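Putative acid phosphatase WZB (Escherichia coli, PDB 2WMY) probably hydrolyses phosphotyrosine in proteins, releasing phosphate, as a member of the low molecular weight protein tyrosine phosphatase family. Local coordinates at residues L12-G17 / A41-L46; I19-I24 / K117-P122; D83-M88 / R104-L109. The protein carries 1 engineered substitution. All coordinates share one frame; numbering follows the deposited sequence.

Contact 1 (L12-G17 / A41-L46); sequences LVICTG and AGVGAL. With SO4 (sulfate ion), chain I.
T16 O takes a hydrogen bond of 2.8 Å from G44 N in the turn, and G42 CA, at the end of strand 37-42, adds a CA-H...O contact. A side chain at G42 would collide with T16 O, so the close approach depends on glycine. Further back the pairing is that of parallel strands: A41 N donates to V13 O at 2.9 Å, and C15 N returns a bond to A41 O at 3.2 Å. V43 N donates to C15 O at 3.0 Å, and beyond the strands L46 N donates to G17 O. Side chains add less. I14 CG2, anti to its backbone N (CG1 sits at chi1 -53°), lies against A41 O and comes within 4.2 Å of V43 CG1, while V43 CG2 rests 3.6 Å from C15 O. With their carbonyls thus engaged, T16 and G17 both direct N-H groups to one sulfate oxygen, G17 N to O3 being 2.8 Å long and nearly straight at 170°. T16 OG1 is instead hydrogen-bonded to H92. C15, the predicted nucleophile, brings SG to 3.3 Å from sulfate O1. These are features of the phosphatase P-loop: carbonyls tied back to the neighbouring strand and turn, amides facing the anion, consistent with a site that receives the phosphate of phosphotyrosine.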
ATOM      1  N   LEU A  12       0.160   1.135   8.114  1.00 20.20           N
ATOM      2  CA  LEU A  12      -0.166  -0.108   7.420  1.00 20.56           C
ATOM      3  C   LEU A  12      -0.694   0.209   6.024  1.00 20.27           C
ATOM      4  O   LEU A  12      -1.756   0.818   5.873  1.00 21.56           O
ATOM      5  CB  LEU A  12      -1.202  -0.922   8.211  1.00 15.04           C
ATOM      6  CG  LEU A  12      -1.522  -2.325   7.668  1.00 26.23           C
ATOM      7  CD1 LEU A  12      -0.295  -3.248   7.699  1.00 23.42           C
ATOM      8  CD2 LEU A  12      -2.674  -2.956   8.435  1.00 20.21           C
ATOM      9  N   VAL A  13       0.056  -0.197   5.003  1.00 19.35           N
ATOM     10  CA  VAL A  13      -0.359  -0.011   3.615  1.00 15.38           C
ATOM     11  C   VAL A  13      -1.155  -1.214   3.104  1.00 12.74           C
ATOM     12  O   VAL A  13      -0.721  -2.356   3.221  1.00 14.32           O
ATOM     13  CB  VAL A  13       0.860   0.235   2.702  1.00 16.76           C
ATOM     14  CG1 VAL A  13       0.407   0.538   1.277  1.00 13.53           C
ATOM     15  CG2 VAL A  13       1.702   1.383   3.250  1.00 10.77           C
ATOM     16  N   ILE A  14      -2.319  -0.968   2.521  1.00 17.40           N
ATOM     17  CA  ILE A  14      -3.208  -2.075   2.191  1.00 13.37           C
ATOM     18  C   ILE A  14      -3.758  -2.064   0.768  1.00 14.96           C
ATOM     19  O   ILE A  14      -4.279  -1.045   0.291  1.00 14.46           O
ATOM     20  CB  ILE A  14      -4.402  -2.119   3.167  1.00 21.90           C
ATOM     21  CG1 ILE A  14      -3.901  -2.139   4.617  1.00 20.01           C
ATOM     22  CG2 ILE A  14      -5.297  -3.315   2.852  1.00 17.24           C
ATOM     23  CD1 ILE A  14      -4.955  -1.800   5.633  1.00 14.91           C
ATOM     24  N   CYS A  15      -3.648  -3.213   0.100  1.00 16.34           N
ATOM     25  CA  CYS A  15      -4.318  -3.428  -1.173  1.00 12.64           C
ATOM     26  C   CYS A  15      -5.137  -4.714  -1.116  1.00 13.97           C
ATOM     27  O   CYS A  15      -5.702  -5.065  -0.071  1.00 13.69           O
ATOM     28  CB  CYS A  15      -3.330  -3.437  -2.358  1.00 21.44           C
ATOM     29  SG  CYS A  15      -2.041  -4.722  -2.362  1.00 17.28           S
ATOM     30  N   THR A  16      -5.209  -5.419  -2.234  1.00 12.66           N
ATOM     31  CA  THR A  16      -5.986  -6.650  -2.269  1.00 16.21           C
ATOM     32  C   THR A  16      -5.104  -7.878  -2.109  1.00 15.95           C
ATOM     33  O   THR A  16      -5.215  -8.603  -1.123  1.00 21.35           O
ATOM     34  CB  THR A  16      -6.777  -6.750  -3.555  1.00 16.98           C
ATOM     35  OG1 THR A  16      -7.582  -5.577  -3.675  1.00 21.79           O
ATOM     36  CG2 THR A  16      -7.666  -7.988  -3.548  1.00 11.87           C
ATOM     37  N   GLY A  17      -4.214  -8.098  -3.073  1.00 16.15           N
ATOM     38  CA  GLY A  17      -3.355  -9.263  -3.045  1.00 12.95           C
ATOM     39  C   GLY A  17      -2.145  -9.152  -2.133  1.00 10.67           C
ATOM     40  O   GLY A  17      -1.571 -10.169  -1.768  1.00 13.10           O
ATOM     41  N   ALA A  41      -0.423  -5.192   3.915  1.00 18.04           N
ATOM     42  CA  ALA A  41      -1.247  -6.403   3.920  1.00 19.06           C
ATOM     43  C   ALA A  41      -2.382  -6.269   2.911  1.00 16.80           C
ATOM     44  O   ALA A  41      -2.575  -5.210   2.311  1.00 14.97           O
ATOM     45  CB  ALA A  41      -1.797  -6.675   5.310  1.00 13.52           C
ATOM     46  N   GLY A  42      -3.133  -7.345   2.719  1.00 15.45           N
ATOM     47  CA  GLY A  42      -4.147  -7.363   1.686  1.00 10.92           C
ATOM     48  C   GLY A  42      -5.453  -7.978   2.125  1.00 12.80           C
ATOM     49  O   GLY A  42      -5.476  -9.000   2.817  1.00 20.18           O
ATOM     50  N   VAL A  43      -6.555  -7.355   1.722  1.00 17.02           N
ATOM     51  CA  VAL A  43      -7.866  -7.862   2.101  1.00 16.54           C
ATOM     52  C   VAL A  43      -8.185  -9.176   1.374  1.00 20.65           C
ATOM     53  O   VAL A  43      -9.089  -9.898   1.777  1.00 25.38           O
ATOM     54  CB  VAL A  43      -8.979  -6.828   1.872  1.00 21.54           C
ATOM     55  CG1 VAL A  43      -8.772  -5.615   2.780  1.00 16.33           C
ATOM     56  CG2 VAL A  43      -9.019  -6.413   0.409  1.00 25.15           C
ATOM     57  N   GLY A  44      -7.439  -9.478   0.312  1.00 21.42           N
ATOM     58  CA  GLY A  44      -7.559 -10.751  -0.388  1.00 18.71           C
ATOM     59  C   GLY A  44      -6.186 -11.346  -0.646  1.00 19.97           C
ATOM     60  O   GLY A  44      -5.864 -11.771  -1.751  1.00 15.53           O
ATOM     61  N   ALA A  45      -5.370 -11.384   0.396  1.00 12.20           N
ATOM     62  CA  ALA A  45      -3.940 -11.585   0.218  1.00 21.19           C
ATOM     63  C   ALA A  45      -3.583 -12.976  -0.275  1.00 18.43           C
ATOM     64  O   ALA A  45      -4.243 -13.959   0.057  1.00 22.24           O
ATOM     65  CB  ALA A  45      -3.190 -11.273   1.511  1.00 16.77           C
ATOM     66  N   LEU A  46      -2.531 -13.041  -1.080  1.00 14.09           N
ATOM     67  CA  LEU A  46      -1.924 -14.313  -1.445  1.00 16.40           C
ATOM     68  C   LEU A  46      -0.822 -14.597  -0.423  1.00 17.09           C
ATOM     69  O   LEU A  46       0.331 -14.206  -0.606  1.00 19.31           O
ATOM     70  CB  LEU A  46      -1.374 -14.269  -2.880  1.00 12.20           C
ATOM     71  CG  LEU A  46      -2.405 -14.035  -4.000  1.00 17.08           C
ATOM     72  CD1 LEU A  46      -1.730 -14.075  -5.362  1.00 22.06           C
ATOM     73  CD2 LEU A  46      -3.531 -15.060  -3.942  1.00 19.37           C
TER
HETATM   74  S   SO4 I1148      -2.550  -6.218  -5.675  1.00 28.39           S
HETATM   75  O1  SO4 I1148      -1.585  -6.919  -4.818  1.00 27.14           O
HETATM   76  O2  SO4 I1148      -2.741  -6.990  -6.908  1.00 26.20           O
HETATM   77  O3  SO4 I1148      -3.854  -6.046  -5.017  1.00 22.85           O
HETATM   78  O4  SO4 I1148      -2.013  -4.884  -5.967  1.00 22.95           O

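Contact 2 (I19-I24 / K117-P122); sequences ICRSPI and KEIPDP. With SO4 (sulfate ion), chain I.
R21 meets I119 through its NH1, which donates a hydrogen bond of 2.9 Å to I119 O lying in the guanidinium plane. The other nitrogens serve the sulfate: NE of R21 donates to O4 at 3.0 Å, and NH2 of R21 to O3 at 3.0 Å, the latter almost straight at 175°. The backbone N of R21 joins NE on O4, so that one oxygen is gripped twice by a single residue, while the amides of I19 and C20 converge on O1. A bend at chi3 (-71°) turns the guanidinium back toward the anion. D121 CA lies over one face, toward the rim, and the carboxylate stacks with its plane 10° from the guanidinium's. OD2 lies well out of that plane, so no N-H points at it and the long salt bridge (R21 NH2 to D121 OD2, 4.0 Å) rests on charge alone; a water that accepts from R21 NH2 and donates to D121 OD2 bridges the two by hydrogen bonds. Alongside the arginine's stem, P122 CD packs 3.8 Å from R21 CD, and P122 CG lies 4.1 Å from C20 CB. In the second shell, E89 forms a salt bridge with NH1 of R21, and Y123 N holds OD1 of D121. The layout is that of the predicted active site of the low molecular weight phosphotyrosine phosphatase family, where the P-loop from C15 to R21 faces the Asp-Pro loop carrying the predicted proton donor D121.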
ATOM      1  N   ILE A  19       0.585  -8.155  -3.189  1.00 15.89           N
ATOM      2  CA  ILE A  19       1.687  -8.597  -4.053  1.00 10.42           C
ATOM      3  C   ILE A  19       2.044  -7.578  -5.146  1.00 15.26           C
ATOM      4  O   ILE A  19       3.099  -7.678  -5.758  1.00 21.00           O
ATOM      5  CB  ILE A  19       1.405  -9.969  -4.700  1.00 16.39           C
ATOM      6  CG1 ILE A  19       0.213  -9.888  -5.651  1.00 20.66           C
ATOM      7  CG2 ILE A  19       1.168 -11.030  -3.640  1.00 20.47           C
ATOM      8  CD1 ILE A  19      -0.066 -11.200  -6.365  1.00 29.03           C
ATOM      9  N   CYS A  20       1.176  -6.594  -5.380  1.00 12.96           N
ATOM     10  CA  CYS A  20       1.491  -5.521  -6.326  1.00 15.18           C
ATOM     11  C   CYS A  20       1.593  -4.134  -5.680  1.00 18.46           C
ATOM     12  O   CYS A  20       2.690  -3.623  -5.489  1.00 21.23           O
ATOM     13  CB  CYS A  20       0.474  -5.484  -7.465  1.00 20.93           C
ATOM     14  SG  CYS A  20       0.377  -6.993  -8.443  1.00 19.28           S
ATOM     15  N   ARG A  21       0.450  -3.540  -5.334  1.00 18.57           N
ATOM     16  CA  ARG A  21       0.407  -2.143  -4.878  1.00 18.97           C
ATOM     17  C   ARG A  21       0.992  -1.876  -3.494  1.00 15.03           C
ATOM     18  O   ARG A  21       1.875  -1.032  -3.358  1.00 14.55           O
ATOM     19  CB  ARG A  21      -1.018  -1.577  -4.953  1.00 11.19           C
ATOM     20  CG  ARG A  21      -1.523  -1.424  -6.382  1.00 15.75           C
ATOM     21  CD  ARG A  21      -3.023  -1.232  -6.421  1.00 14.56           C
ATOM     22  NE  ARG A  21      -3.729  -2.463  -6.080  1.00 17.65           N
ATOM     23  CZ  ARG A  21      -5.050  -2.566  -6.047  1.00 15.28           C
ATOM     24  NH1 ARG A  21      -5.787  -1.511  -6.344  1.00 17.36           N
ATOM     25  NH2 ARG A  21      -5.631  -3.724  -5.742  1.00 13.17           N
ATOM     26  N   SER A  22       0.491  -2.551  -2.461  1.00 12.57           N
ATOM     27  CA  SER A  22       0.984  -2.234  -1.115  1.00 11.58           C
ATOM     28  C   SER A  22       2.488  -2.498  -0.924  1.00 11.63           C
ATOM     29  O   SER A  22       3.182  -1.699  -0.287  1.00 16.99           O
ATOM     30  CB  SER A  22       0.111  -2.825   0.014  1.00 17.44           C
ATOM     31  OG  SER A  22      -0.004  -4.236  -0.030  1.00 19.02           O
ATOM     32  N   PRO A  23       3.017  -3.581  -1.509  1.00 16.49           N
ATOM     33  CA  PRO A  23       4.461  -3.765  -1.310  1.00 14.02           C
ATOM     34  C   PRO A  23       5.244  -2.588  -1.884  1.00 14.93           C
ATOM     35  O   PRO A  23       6.282  -2.202  -1.357  1.00 15.81           O
ATOM     36  CB  PRO A  23       4.780  -5.039  -2.102  1.00 10.89           C
ATOM     37  CG  PRO A  23       3.473  -5.672  -2.412  1.00 21.20           C
ATOM     38  CD  PRO A  23       2.439  -4.593  -2.409  1.00 23.50           C
ATOM     39  N   ILE A  24       4.746  -2.032  -2.979  1.00 20.50           N
ATOM     40  CA  ILE A  24       5.394  -0.887  -3.600  1.00 21.65           C
ATOM     41  C   ILE A  24       5.174   0.382  -2.770  1.00 17.23           C
ATOM     42  O   ILE A  24       6.105   1.140  -2.521  1.00 21.08           O
ATOM     43  CB  ILE A  24       4.909  -0.709  -5.046  1.00 17.21           C
ATOM     44  CG1 ILE A  24       5.506  -1.816  -5.922  1.00 16.06           C
ATOM     45  CG2 ILE A  24       5.283   0.668  -5.566  1.00 10.85           C
ATOM     46  CD1 ILE A  24       4.980  -1.824  -7.358  1.00 21.38           C
ATOM     47  N   LYS A 117      -8.061   9.927  -6.597  1.00 39.36           N
ATOM     48  CA  LYS A 117      -7.532   9.344  -5.366  1.00 37.97           C
ATOM     49  C   LYS A 117      -7.319   7.834  -5.401  1.00 35.63           C
ATOM     50  O   LYS A 117      -6.575   7.292  -4.597  1.00 29.20           O
ATOM     51  CB  LYS A 117      -8.424   9.705  -4.175  1.00 37.70           C
ATOM     52  CG  LYS A 117      -8.707  11.185  -4.045  1.00 35.42           C
ATOM     53  CD  LYS A 117      -9.251  11.539  -2.676  1.00 39.29           C
ATOM     54  CE  LYS A 117      -9.760  12.975  -2.662  1.00 48.40           C
ATOM     55  NZ  LYS A 117      -8.946  13.861  -3.558  1.00 54.49           N
ATOM     56  N   GLU A 118      -7.976   7.148  -6.321  1.00 33.05           N
ATOM     57  CA  GLU A 118      -7.907   5.696  -6.319  1.00 29.81           C
ATOM     58  C   GLU A 118      -6.685   5.173  -7.076  1.00 26.81           C
ATOM     59  O   GLU A 118      -6.376   5.633  -8.179  1.00 23.75           O
ATOM     60  CB  GLU A 118      -9.200   5.105  -6.883  1.00 33.64           C
ATOM     61  CG  GLU A 118      -9.238   3.598  -6.888  1.00 40.61           C
ATOM     62  CD  GLU A 118     -10.647   3.059  -6.795  1.00 43.06           C
ATOM     63  OE1 GLU A 118     -11.074   2.356  -7.733  1.00 45.18           O
ATOM     64  OE2 GLU A 118     -11.323   3.341  -5.785  1.00 41.65           O
ATOM     65  N   ILE A 119      -5.979   4.224  -6.469  1.00 17.08           N
ATOM     66  CA  ILE A 119      -4.895   3.531  -7.161  1.00 20.14           C
ATOM     67  C   ILE A 119      -5.460   2.260  -7.800  1.00 24.57           C
ATOM     68  O   ILE A 119      -5.787   1.310  -7.094  1.00 22.25           O
ATOM     69  CB  ILE A 119      -3.762   3.147  -6.191  1.00 19.73           C
ATOM     70  CG1 ILE A 119      -3.434   4.312  -5.248  1.00 21.73           C
ATOM     71  CG2 ILE A 119      -2.532   2.670  -6.959  1.00 20.63           C
ATOM     72  CD1 ILE A 119      -2.722   5.476  -5.910  1.00 24.19           C
ATOM     73  N   PRO A 120      -5.572   2.236  -9.141  1.00 22.63           N
ATOM     74  CA  PRO A 120      -6.210   1.113  -9.835  1.00 25.11           C
ATOM     75  C   PRO A 120      -5.410  -0.168  -9.647  1.00 20.08           C
ATOM     76  O   PRO A 120      -4.233  -0.104  -9.298  1.00 21.07           O
ATOM     77  CB  PRO A 120      -6.180   1.539 -11.314  1.00 27.16           C
ATOM     78  CG  PRO A 120      -5.888   3.006 -11.296  1.00 31.21           C
ATOM     79  CD  PRO A 120      -5.052   3.237 -10.083  1.00 23.43           C
ATOM     80  N   ASP A 121      -6.057  -1.305  -9.879  1.00 14.17           N
ATOM     81  CA  ASP A 121      -5.455  -2.628  -9.719  1.00 18.10           C
ATOM     82  C   ASP A 121      -4.709  -3.015 -10.997  1.00 18.06           C
ATOM     83  O   ASP A 121      -5.326  -3.116 -12.052  1.00 21.06           O
ATOM     84  CB  ASP A 121      -6.574  -3.636  -9.454  1.00 22.89           C
ATOM     85  CG  ASP A 121      -6.062  -5.043  -9.180  1.00 21.15           C
ATOM     86  OD1 ASP A 121      -4.854  -5.296  -9.339  1.00 20.55           O
ATOM     87  OD2 ASP A 121      -6.891  -5.902  -8.814  1.00 20.43           O
ATOM     88  N   PRO A 122      -3.383  -3.224 -10.903  1.00 12.42           N
ATOM     89  CA  PRO A 122      -2.534  -3.556 -12.046  1.00 22.59           C
ATOM     90  C   PRO A 122      -2.379  -5.060 -12.238  1.00 28.46           C
ATOM     91  O   PRO A 122      -1.822  -5.476 -13.253  1.00 24.73           O
ATOM     92  CB  PRO A 122      -1.162  -2.989 -11.643  1.00 14.98           C
ATOM     93  CG  PRO A 122      -1.199  -2.851 -10.148  1.00 12.96           C
ATOM     94  CD  PRO A 122      -2.596  -3.165  -9.660  1.00 19.46           C
TER
HETATM   95  S   SO4 I1148      -2.550  -6.218  -5.675  1.00 28.39           S
HETATM   96  O1  SO4 I1148      -1.585  -6.919  -4.818  1.00 27.14           O
HETATM   97  O2  SO4 I1148      -2.741  -6.990  -6.908  1.00 26.20           O
HETATM   98  O3  SO4 I1148      -3.854  -6.046  -5.017  1.00 22.85           O
HETATM   99  O4  SO4 I1148      -2.013  -4.884  -5.967  1.00 22.95           O
HETATM  100  O   HOH W   1      -8.582  -4.959  -6.282  1.00 29.26           O

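Contact 3 (D83-M88 / R104-L109); sequences DLLLVM and RGKTML
K106 lays its side chain across the backbone of D83, and with L85 and L109 it has more surface buried here than most. Its CG stands between the backbone N and the carbonyl carbon (chi1 63°), from where the extended chain passes D83 O, CD of K106 being 3.5 Å from that oxygen. CE of K106 then touches L85 CD1 at 4.1 Å, and NZ donates to Y82 O and A79 O. An alanine here would probably leave those two carbonyls without their ammonium partner and open a gap beside L85 CD1. L85 is gripped along its backbone: L85 N donates to K106 O at 3.0 Å, nearly straight at 176°, and L85 O accepts from M108 N at 2.9 Å. On the face L85 shares with T107, CD2 of L85 comes within 3.4 Å of T107 OG1, a hydroxyl hydrogen-bonded to A103 O. At the far end V87 N donates to M108 O, and L109 turns CD2 back to 3.8 Å from V87 CG2 and 3.6 Å from V87 O, the oxygen that L109 CA meets in a CA-H...O contact. These strands are the two arms of a beta-alpha-beta unit, crossing at -32°. Helix 90-99, between them in sequence, packs on V87 and L109; helix 127-147 brings W144 against L86 and M108, and strand 10-15 flanks strand 84-87, leaving 107-109 outermost in this chain.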
ATOM      1  N   ASP A  83      -1.075   3.037  13.542  1.00 31.18           N
ATOM      2  CA  ASP A  83      -1.759   4.290  13.856  1.00 25.09           C
ATOM      3  C   ASP A  83      -2.519   4.830  12.656  1.00 23.59           C
ATOM      4  O   ASP A  83      -3.390   5.690  12.802  1.00 23.53           O
ATOM      5  CB  ASP A  83      -0.756   5.340  14.328  1.00 24.12           C
ATOM      6  CG  ASP A  83       0.095   4.856  15.485  1.00 31.29           C
ATOM      7  OD1 ASP A  83      -0.444   4.175  16.387  1.00 34.41           O
ATOM      8  OD2 ASP A  83       1.305   5.160  15.489  1.00 37.87           O
ATOM      9  N   LEU A  84      -2.183   4.322  11.475  1.00 21.36           N
ATOM     10  CA  LEU A  84      -2.757   4.814  10.232  1.00 18.69           C
ATOM     11  C   LEU A  84      -2.773   3.719   9.158  1.00 27.34           C
ATOM     12  O   LEU A  84      -1.757   3.069   8.899  1.00 25.63           O
ATOM     13  CB  LEU A  84      -1.954   6.023   9.738  1.00 23.67           C
ATOM     14  CG  LEU A  84      -2.333   6.608   8.378  1.00 30.31           C
ATOM     15  CD1 LEU A  84      -3.664   7.353   8.473  1.00 31.10           C
ATOM     16  CD2 LEU A  84      -1.243   7.534   7.881  1.00 30.91           C
ATOM     17  N   LEU A  85      -3.938   3.526   8.542  1.00 22.17           N
ATOM     18  CA  LEU A  85      -4.099   2.588   7.441  1.00 18.43           C
ATOM     19  C   LEU A  85      -4.282   3.371   6.147  1.00 21.87           C
ATOM     20  O   LEU A  85      -5.065   4.323   6.091  1.00 32.57           O
ATOM     21  CB  LEU A  85      -5.329   1.693   7.663  1.00 13.99           C
ATOM     22  CG  LEU A  85      -5.280   0.510   8.637  1.00 20.09           C
ATOM     23  CD1 LEU A  85      -4.751   0.913   9.990  1.00 23.48           C
ATOM     24  CD2 LEU A  85      -6.669  -0.113   8.770  1.00 18.57           C
ATOM     25  N   LEU A  86      -3.569   2.961   5.107  1.00 20.68           N
ATOM     26  CA  LEU A  86      -3.710   3.577   3.799  1.00 17.66           C
ATOM     27  C   LEU A  86      -4.131   2.517   2.793  1.00 21.12           C
ATOM     28  O   LEU A  86      -3.387   1.568   2.540  1.00 18.39           O
ATOM     29  CB  LEU A  86      -2.398   4.254   3.380  1.00 11.66           C
ATOM     30  CG  LEU A  86      -2.022   5.471   4.234  1.00 18.24           C
ATOM     31  CD1 LEU A  86      -0.722   6.088   3.767  1.00 21.15           C
ATOM     32  CD2 LEU A  86      -3.146   6.509   4.209  1.00 13.68           C
ATOM     33  N   VAL A  87      -5.329   2.672   2.236  1.00 23.29           N
ATOM     34  CA  VAL A  87      -5.867   1.671   1.320  1.00 14.72           C
ATOM     35  C   VAL A  87      -5.919   2.196  -0.109  1.00 19.16           C
ATOM     36  O   VAL A  87      -5.991   3.399  -0.334  1.00 17.80           O
ATOM     37  CB  VAL A  87      -7.254   1.156   1.737  1.00 14.55           C
ATOM     38  CG1 VAL A  87      -7.249   0.704   3.187  1.00 21.15           C
ATOM     39  CG2 VAL A  87      -8.315   2.221   1.507  1.00 24.20           C
ATOM     40  N   MET A  88      -5.878   1.275  -1.068  1.00 15.68           N
ATOM     41  CA  MET A  88      -5.704   1.643  -2.463  1.00 19.36           C
ATOM     42  C   MET A  88      -7.014   2.097  -3.096  1.00 21.41           C
ATOM     43  O   MET A  88      -7.040   3.059  -3.859  1.00 20.95           O
ATOM     44  CB  MET A  88      -5.092   0.472  -3.240  1.00 18.43           C
ATOM     45  CG  MET A  88      -3.703   0.067  -2.751  1.00 14.37           C
ATOM     46  SD  MET A  88      -2.535   1.431  -2.940  1.00 16.41           S
ATOM     47  CE  MET A  88      -1.214   0.925  -1.832  1.00 12.76           C
ATOM     48  N   ARG A 104     -11.649   1.889  10.999  1.00 34.95           N
ATOM     49  CA  ARG A 104     -12.160   2.762   9.947  1.00 33.88           C
ATOM     50  C   ARG A 104     -11.842   4.234  10.207  1.00 37.51           C
ATOM     51  O   ARG A 104     -11.639   5.006   9.269  1.00 29.99           O
ATOM     52  CB  ARG A 104     -13.670   2.565   9.785  1.00 36.93           C
ATOM     53  CG  ARG A 104     -14.288   3.357   8.644  1.00 38.33           C
ATOM     54  CD  ARG A 104     -13.540   3.130   7.327  1.00 38.79           C
ATOM     55  NE  ARG A 104     -14.187   3.819   6.212  1.00 38.96           N
ATOM     56  CZ  ARG A 104     -13.871   5.043   5.793  1.00 33.71           C
ATOM     57  NH1 ARG A 104     -12.900   5.728   6.382  1.00 29.23           N
ATOM     58  NH2 ARG A 104     -14.528   5.584   4.777  1.00 36.40           N
ATOM     59  N   GLY A 105     -11.794   4.611  11.484  1.00 37.06           N
ATOM     60  CA  GLY A 105     -11.548   5.987  11.880  1.00 30.50           C
ATOM     61  C   GLY A 105     -10.129   6.484  11.665  1.00 32.89           C
ATOM     62  O   GLY A 105      -9.844   7.677  11.816  1.00 37.63           O
ATOM     63  N   LYS A 106      -9.229   5.572  11.321  1.00 28.05           N
ATOM     64  CA  LYS A 106      -7.837   5.927  11.084  1.00 32.19           C
ATOM     65  C   LYS A 106      -7.398   5.402   9.718  1.00 27.39           C
ATOM     66  O   LYS A 106      -6.220   5.197   9.463  1.00 23.44           O
ATOM     67  CB  LYS A 106      -6.942   5.355  12.184  1.00 32.55           C
ATOM     68  CG  LYS A 106      -6.951   3.838  12.244  1.00 36.87           C
ATOM     69  CD  LYS A 106      -5.954   3.298  13.265  1.00 32.02           C
ATOM     70  CE  LYS A 106      -6.351   1.895  13.691  1.00 32.25           C
ATOM     71  NZ  LYS A 106      -5.351   1.235  14.572  1.00 25.66           N
ATOM     72  N   THR A 107      -8.371   5.184   8.845  1.00 24.22           N
ATOM     73  CA  THR A 107      -8.104   4.721   7.496  1.00 21.22           C
ATOM     74  C   THR A 107      -8.328   5.840   6.480  1.00 22.73           C
ATOM     75  O   THR A 107      -9.315   6.572   6.546  1.00 15.76           O
ATOM     76  CB  THR A 107      -9.003   3.526   7.133  1.00 19.26           C
ATOM     77  OG1 THR A 107      -8.804   2.473   8.081  1.00 23.90           O
ATOM     78  CG2 THR A 107      -8.667   3.004   5.742  1.00 13.66           C
ATOM     79  N   MET A 108      -7.394   5.973   5.546  1.00 21.03           N
ATOM     80  CA  MET A 108      -7.554   6.894   4.426  1.00 21.33           C
ATOM     81  C   MET A 108      -6.993   6.264   3.153  1.00 19.01           C
ATOM     82  O   MET A 108      -6.271   5.267   3.205  1.00 16.66           O
ATOM     83  CB  MET A 108      -6.880   8.234   4.722  1.00 20.17           C
ATOM     84  CG  MET A 108      -7.502   8.987   5.920  1.00 25.76           C
ATOM     85  SD  MET A 108      -6.540  10.433   6.406  1.00 41.95           S
ATOM     86  CE  MET A 108      -6.817  11.530   5.014  1.00 31.40           C
ATOM     87  N   LEU A 109      -7.359   6.826   2.010  1.00 19.99           N
ATOM     88  CA  LEU A 109      -6.837   6.346   0.741  1.00 25.27           C
ATOM     89  C   LEU A 109      -5.352   6.659   0.615  1.00 20.85           C
ATOM     90  O   LEU A 109      -4.886   7.689   1.095  1.00 27.56           O
ATOM     91  CB  LEU A 109      -7.612   6.968  -0.411  1.00 20.35           C
ATOM     92  CG  LEU A 109      -9.064   6.493  -0.407  1.00 29.40           C
ATOM     93  CD1 LEU A 109      -9.950   7.401  -1.258  1.00 31.09           C
ATOM     94  CD2 LEU A 109      -9.119   5.054  -0.890  1.00 25.30           C
TER

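One parallel sheet underlies contacts 1 and 3, whose inner strands, 10-15 and 84-87, are neighbours: I14 N lies 2.8 Å from L86 O, a probable hydrogen bond. Each joins strands of a beta-alpha-beta unit, yet contact 3 is buried and largely aliphatic between its side chains, with K106 and T107 sending their polar ends to carbonyls outside the contact, whereas contact 1 is partly buried and runs out into a turn beside the sulfate. Contact 2, buried too but polar, with D121 and P120 at its exposed edge, joins the start of helix 21-32 to an irregular loop. It shares the sulfate with contact 1 and meets contact 3 through M88, whose O is 3.0 Å from I119 N.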